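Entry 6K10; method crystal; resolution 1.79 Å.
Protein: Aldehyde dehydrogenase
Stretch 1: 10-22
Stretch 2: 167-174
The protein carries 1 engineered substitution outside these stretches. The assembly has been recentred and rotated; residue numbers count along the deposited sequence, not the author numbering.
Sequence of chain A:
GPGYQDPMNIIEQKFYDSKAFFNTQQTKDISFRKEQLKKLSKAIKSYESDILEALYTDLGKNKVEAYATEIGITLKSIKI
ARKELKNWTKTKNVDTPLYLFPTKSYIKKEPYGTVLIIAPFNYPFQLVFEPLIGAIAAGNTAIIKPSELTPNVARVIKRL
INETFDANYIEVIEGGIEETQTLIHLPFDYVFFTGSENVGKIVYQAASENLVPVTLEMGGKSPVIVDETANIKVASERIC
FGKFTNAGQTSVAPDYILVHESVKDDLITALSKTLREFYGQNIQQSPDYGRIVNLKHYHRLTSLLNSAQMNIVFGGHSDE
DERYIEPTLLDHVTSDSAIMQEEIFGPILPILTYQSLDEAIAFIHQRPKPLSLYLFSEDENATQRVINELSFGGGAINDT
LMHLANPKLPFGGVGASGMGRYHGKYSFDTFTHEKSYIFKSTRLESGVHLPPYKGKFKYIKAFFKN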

# COMPACT_ATOMS: atom_id res chain seq x y z
N ILE A 10 23.39 14.94 -14.67
CA ILE A 10 23.58 15.21 -13.25
C ILE A 10 22.44 14.63 -12.42
O ILE A 10 22.65 14.25 -11.26
CB ILE A 10 23.76 16.72 -13.00
CG1 ILE A 10 24.05 17.00 -11.52
CG2 ILE A 10 22.53 17.49 -13.49
CD1 ILE A 10 25.21 16.18 -10.94
N ILE A 11 21.24 14.56 -12.98
CA ILE A 11 20.12 13.97 -12.24
C ILE A 11 20.43 12.52 -11.89
O ILE A 11 20.27 12.10 -10.74
CB ILE A 11 18.81 14.07 -13.06
CG1 ILE A 11 18.53 15.51 -13.51
CG2 ILE A 11 17.65 13.54 -12.24
CD1 ILE A 11 18.86 16.57 -12.49
N GLU A 12 20.88 11.75 -12.88
CA GLU A 12 21.19 10.35 -12.64
C GLU A 12 22.41 10.20 -11.73
O GLU A 12 22.46 9.28 -10.90
CB GLU A 12 21.40 9.64 -13.97
CG GLU A 12 20.24 9.85 -14.94
CD GLU A 12 20.17 8.80 -16.03
OE1 GLU A 12 21.17 8.08 -16.24
OE2 GLU A 12 19.10 8.69 -16.67
N GLN A 13 23.39 11.09 -11.87
CA GLN A 13 24.51 11.09 -10.93
C GLN A 13 24.04 11.39 -9.51
O GLN A 13 24.48 10.74 -8.55
CB GLN A 13 25.56 12.11 -11.37
CG GLN A 13 26.97 11.82 -10.86
N LYS A 14 23.14 12.36 -9.36
CA LYS A 14 22.59 12.66 -8.04
C LYS A 14 21.82 11.48 -7.48
O LYS A 14 21.87 11.21 -6.27
CB LYS A 14 21.70 13.90 -8.11
CG LYS A 14 22.47 15.20 -8.24
CD LYS A 14 21.57 16.36 -8.61
N PHE A 15 21.09 10.76 -8.33
CA PHE A 15 20.36 9.58 -7.88
C PHE A 15 21.32 8.52 -7.34
O PHE A 15 21.11 7.98 -6.25
CB PHE A 15 19.53 9.01 -9.03
CG PHE A 15 18.90 7.68 -8.72
CD1 PHE A 15 17.88 7.57 -7.78
CD2 PHE A 15 19.32 6.53 -9.37
CE1 PHE A 15 17.30 6.35 -7.50
CE2 PHE A 15 18.75 5.30 -9.09
CZ PHE A 15 17.74 5.21 -8.15
N TYR A 16 22.37 8.21 -8.09
CA TYR A 16 23.26 7.13 -7.68
C TYR A 16 24.14 7.54 -6.50
O TYR A 16 24.53 6.67 -5.70
CB TYR A 16 24.10 6.67 -8.88
CG TYR A 16 23.26 5.85 -9.83
CD1 TYR A 16 22.72 4.64 -9.43
CD2 TYR A 16 22.99 6.30 -11.12
CE1 TYR A 16 21.94 3.89 -10.28
CE2 TYR A 16 22.21 5.55 -11.98
CZ TYR A 16 21.69 4.35 -11.56
OH TYR A 16 20.92 3.59 -12.41
N ASP A 17 24.45 8.83 -6.36
CA ASP A 17 25.09 9.29 -5.13
C ASP A 17 24.18 9.07 -3.93
O ASP A 17 24.64 8.64 -2.87
CB ASP A 17 25.45 10.78 -5.25
CG ASP A 17 26.55 11.04 -6.25
OD1 ASP A 17 27.18 10.06 -6.72
OD2 ASP A 17 26.80 12.22 -6.56
N SER A 18 22.89 9.36 -4.09
CA SER A 18 21.94 9.14 -3.00
C SER A 18 21.87 7.66 -2.63
O SER A 18 21.85 7.32 -1.44
CB SER A 18 20.56 9.66 -3.40
OG SER A 18 19.72 9.79 -2.27
N LYS A 19 21.82 6.78 -3.63
CA LYS A 19 21.86 5.35 -3.36
C LYS A 19 23.12 4.97 -2.60
O LYS A 19 23.08 4.18 -1.65
CB LYS A 19 21.77 4.57 -4.67
CG LYS A 19 20.38 4.47 -5.26
N ALA A 20 24.27 5.51 -3.03
CA ALA A 20 25.53 5.19 -2.38
C ALA A 20 25.52 5.59 -0.91
O ALA A 20 26.01 4.85 -0.06
CB ALA A 20 26.69 5.86 -3.12
N PHE A 21 24.96 6.77 -0.60
CA PHE A 21 24.90 7.19 0.79
C PHE A 21 23.99 6.28 1.61
O PHE A 21 24.29 5.96 2.76
CB PHE A 21 24.44 8.64 0.92
CG PHE A 21 24.43 9.14 2.34
CD1 PHE A 21 25.62 9.33 3.02
CD2 PHE A 21 23.24 9.37 3.00
CE1 PHE A 21 25.62 9.78 4.33
CE2 PHE A 21 23.23 9.82 4.31
CZ PHE A 21 24.42 10.02 4.97
N PHE A 22 22.85 5.86 1.03
CA PHE A 22 22.00 4.91 1.74
C PHE A 22 22.75 3.62 2.03
O PHE A 22 22.58 3.02 3.10
CB PHE A 22 20.73 4.61 0.95
CG PHE A 22 19.83 3.62 1.65
CD1 PHE A 22 19.03 4.03 2.71
CD2 PHE A 22 19.82 2.29 1.29
CE1 PHE A 22 18.22 3.13 3.37
CE2 PHE A 22 19.01 1.38 1.94
CZ PHE A 22 18.21 1.80 2.99
N ALA A 167 23.87 16.71 -0.38
CA ALA A 167 23.04 16.41 -1.54
C ALA A 167 22.82 14.92 -1.72
O ALA A 167 21.83 14.50 -2.33
CB ALA A 167 23.67 17.01 -2.80
N ASN A 168 23.72 14.09 -1.19
CA ASN A 168 23.54 12.65 -1.28
C ASN A 168 22.63 12.09 -0.20
O ASN A 168 22.39 10.88 -0.17
CB ASN A 168 24.91 11.94 -1.25
CG ASN A 168 25.75 12.33 -0.05
OD1 ASN A 168 25.24 12.51 1.06
N TYR A 169 22.11 12.94 0.69
CA TYR A 169 21.09 12.53 1.65
C TYR A 169 19.72 13.06 1.24
O TYR A 169 18.77 12.28 1.08
CB TYR A 169 21.45 13.02 3.06
CG TYR A 169 20.39 12.73 4.09
CD1 TYR A 169 19.87 11.45 4.25
CD2 TYR A 169 19.88 13.74 4.90
CE1 TYR A 169 18.89 11.18 5.19
CE2 TYR A 169 18.90 13.48 5.84
CZ TYR A 169 18.41 12.20 5.98
OH TYR A 169 17.43 11.94 6.91
N ILE A 170 19.59 14.37 1.07
CA ILE A 170 18.38 14.99 0.55
C ILE A 170 18.80 16.02 -0.50
O ILE A 170 19.67 16.86 -0.24
CB ILE A 170 17.54 15.67 1.65
CG1 ILE A 170 17.13 14.66 2.72
CG2 ILE A 170 16.31 16.32 1.05
CD1 ILE A 170 16.53 15.29 3.96
N GLU A 171 18.20 15.94 -1.68
CA GLU A 171 18.52 16.84 -2.78
C GLU A 171 17.24 17.33 -3.43
O GLU A 171 16.23 16.61 -3.45
CB GLU A 171 19.42 16.14 -3.82
CG GLU A 171 19.72 16.95 -5.09
CD GLU A 171 20.49 18.23 -4.83
OE1 GLU A 171 21.68 18.30 -5.19
OE2 GLU A 171 19.90 19.19 -4.29
N VAL A 172 17.28 18.56 -3.94
CA VAL A 172 16.15 19.18 -4.62
C VAL A 172 16.51 19.37 -6.09
O VAL A 172 17.56 19.93 -6.40
CB VAL A 172 15.77 20.52 -3.97
CG1 VAL A 172 14.69 21.21 -4.79
CG2 VAL A 172 15.30 20.30 -2.55
N ILE A 173 15.63 18.91 -6.97
CA ILE A 173 15.82 19.01 -8.42
C ILE A 173 14.77 19.97 -8.96
O ILE A 173 13.57 19.66 -8.96
CB ILE A 173 15.71 17.65 -9.11
CG1 ILE A 173 16.69 16.65 -8.49
CG2 ILE A 173 15.93 17.79 -10.60
CD1 ILE A 173 18.12 16.94 -8.82
N GLU A 174 15.21 21.13 -9.45
CA GLU A 174 14.32 22.09 -10.07
C GLU A 174 14.12 21.76 -11.55
O GLU A 174 15.03 21.27 -12.22
CB GLU A 174 14.87 23.51 -9.94
CG GLU A 174 14.72 24.12 -8.56
CD GLU A 174 15.62 25.32 -8.36
OE1 GLU A 174 16.60 25.46 -9.13
OE2 GLU A 174 15.36 26.12 -7.45
O HOH W 1 19.56 12.54 -2.01

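Residues 10-22 form a continuous helix, held by an unbroken ladder of i to i+4 backbone hydrogen bonds from Lys-14 N to Ile-10 O (2.7 Å) through Phe-22 N to Ser-18 O (3.0 Å). Residues 167-174 lie along one side of it, turning at 167-169 and taking strand geometry at 170-172. The two backbones converge toward Asn-168: the CA atoms of Ile-11 and Ile-173 are 7.6 Å apart, whereas those of Ser-18 and Asn-168 are only 4.2 Å apart. The later part of the helix therefore faces the beginning of the second stretch, and the earlier part faces its end. Ser-18 CA lies 3.4 Å from Asn-168 O, with an angle of 164° at the hydrogen, a nearly linear CA-H...O contact. The same carbonyl oxygen, Asn-168 O, is 3.2 Å from Phe-21 CB, nearly one helical turn on, so it is packed closely against the helix surface. No direct hydrogen bond joins the two stretches among the modelled atoms, although several side chains are incomplete.

A water supplies a polar link. Water 1 accepts a hydrogen bond from Ser-18 OG (2.8 Å) and donates one to Ala-167 O (3.0 Å), tying the buried serine to the loop just ahead of Asn-168. Asn-168 has the largest area covered by the opposing stretch; its CB packs 3.7 Å from Asp-17 O, and its OD1 sits over one face of the Phe-21 ring, 3.7 Å from Phe-21 CG. That oxygen has no polar partner in the model, and the side-chain amide nitrogen of Asn-168 is not modelled.

Phe-21, with chi1 in the t well, points its CA-to-CB bond toward the second stretch and touches both Asn-168 and Tyr-169. Its CE2 is 3.7 Å from Tyr-169 CD1. The ring centroids of Phe-21 and Tyr-169 are 6.0 Å apart and the planes meet at 67°, an oblique arrangement.

From Ile-170 to Ile-173 the CA-to-CB bonds alternate: those of Glu-171 and Ile-173 point toward the helix, those of Ile-170 and Val-172 away, and the latter two residues make no contact with it. Ile-173 receives two helix side chains about one turn apart: its CG2 is 3.7 Å from Ile-11 CD1, and its CD1 is 3.5 Å from Lys-14 CD. The CA-to-CB bond of Ile-11 points sideways, but the end of its side chain comes nearer and closes much of the wider backbone gap at this end. The CA-to-CB bond of Lys-14 points toward the second stretch, and the modelled side chain contributes its aliphatic part, with Lys-14 CD also 3.9 Å from Glu-171 OE1; the rest of the lysine, including its amino group, is not modelled, so the position of its charge is unknown. The carboxylate of Glu-171 folds back on its own strand, where Glu-171 OE2 accepts a 2.7 Å hydrogen bond from Val-172 N.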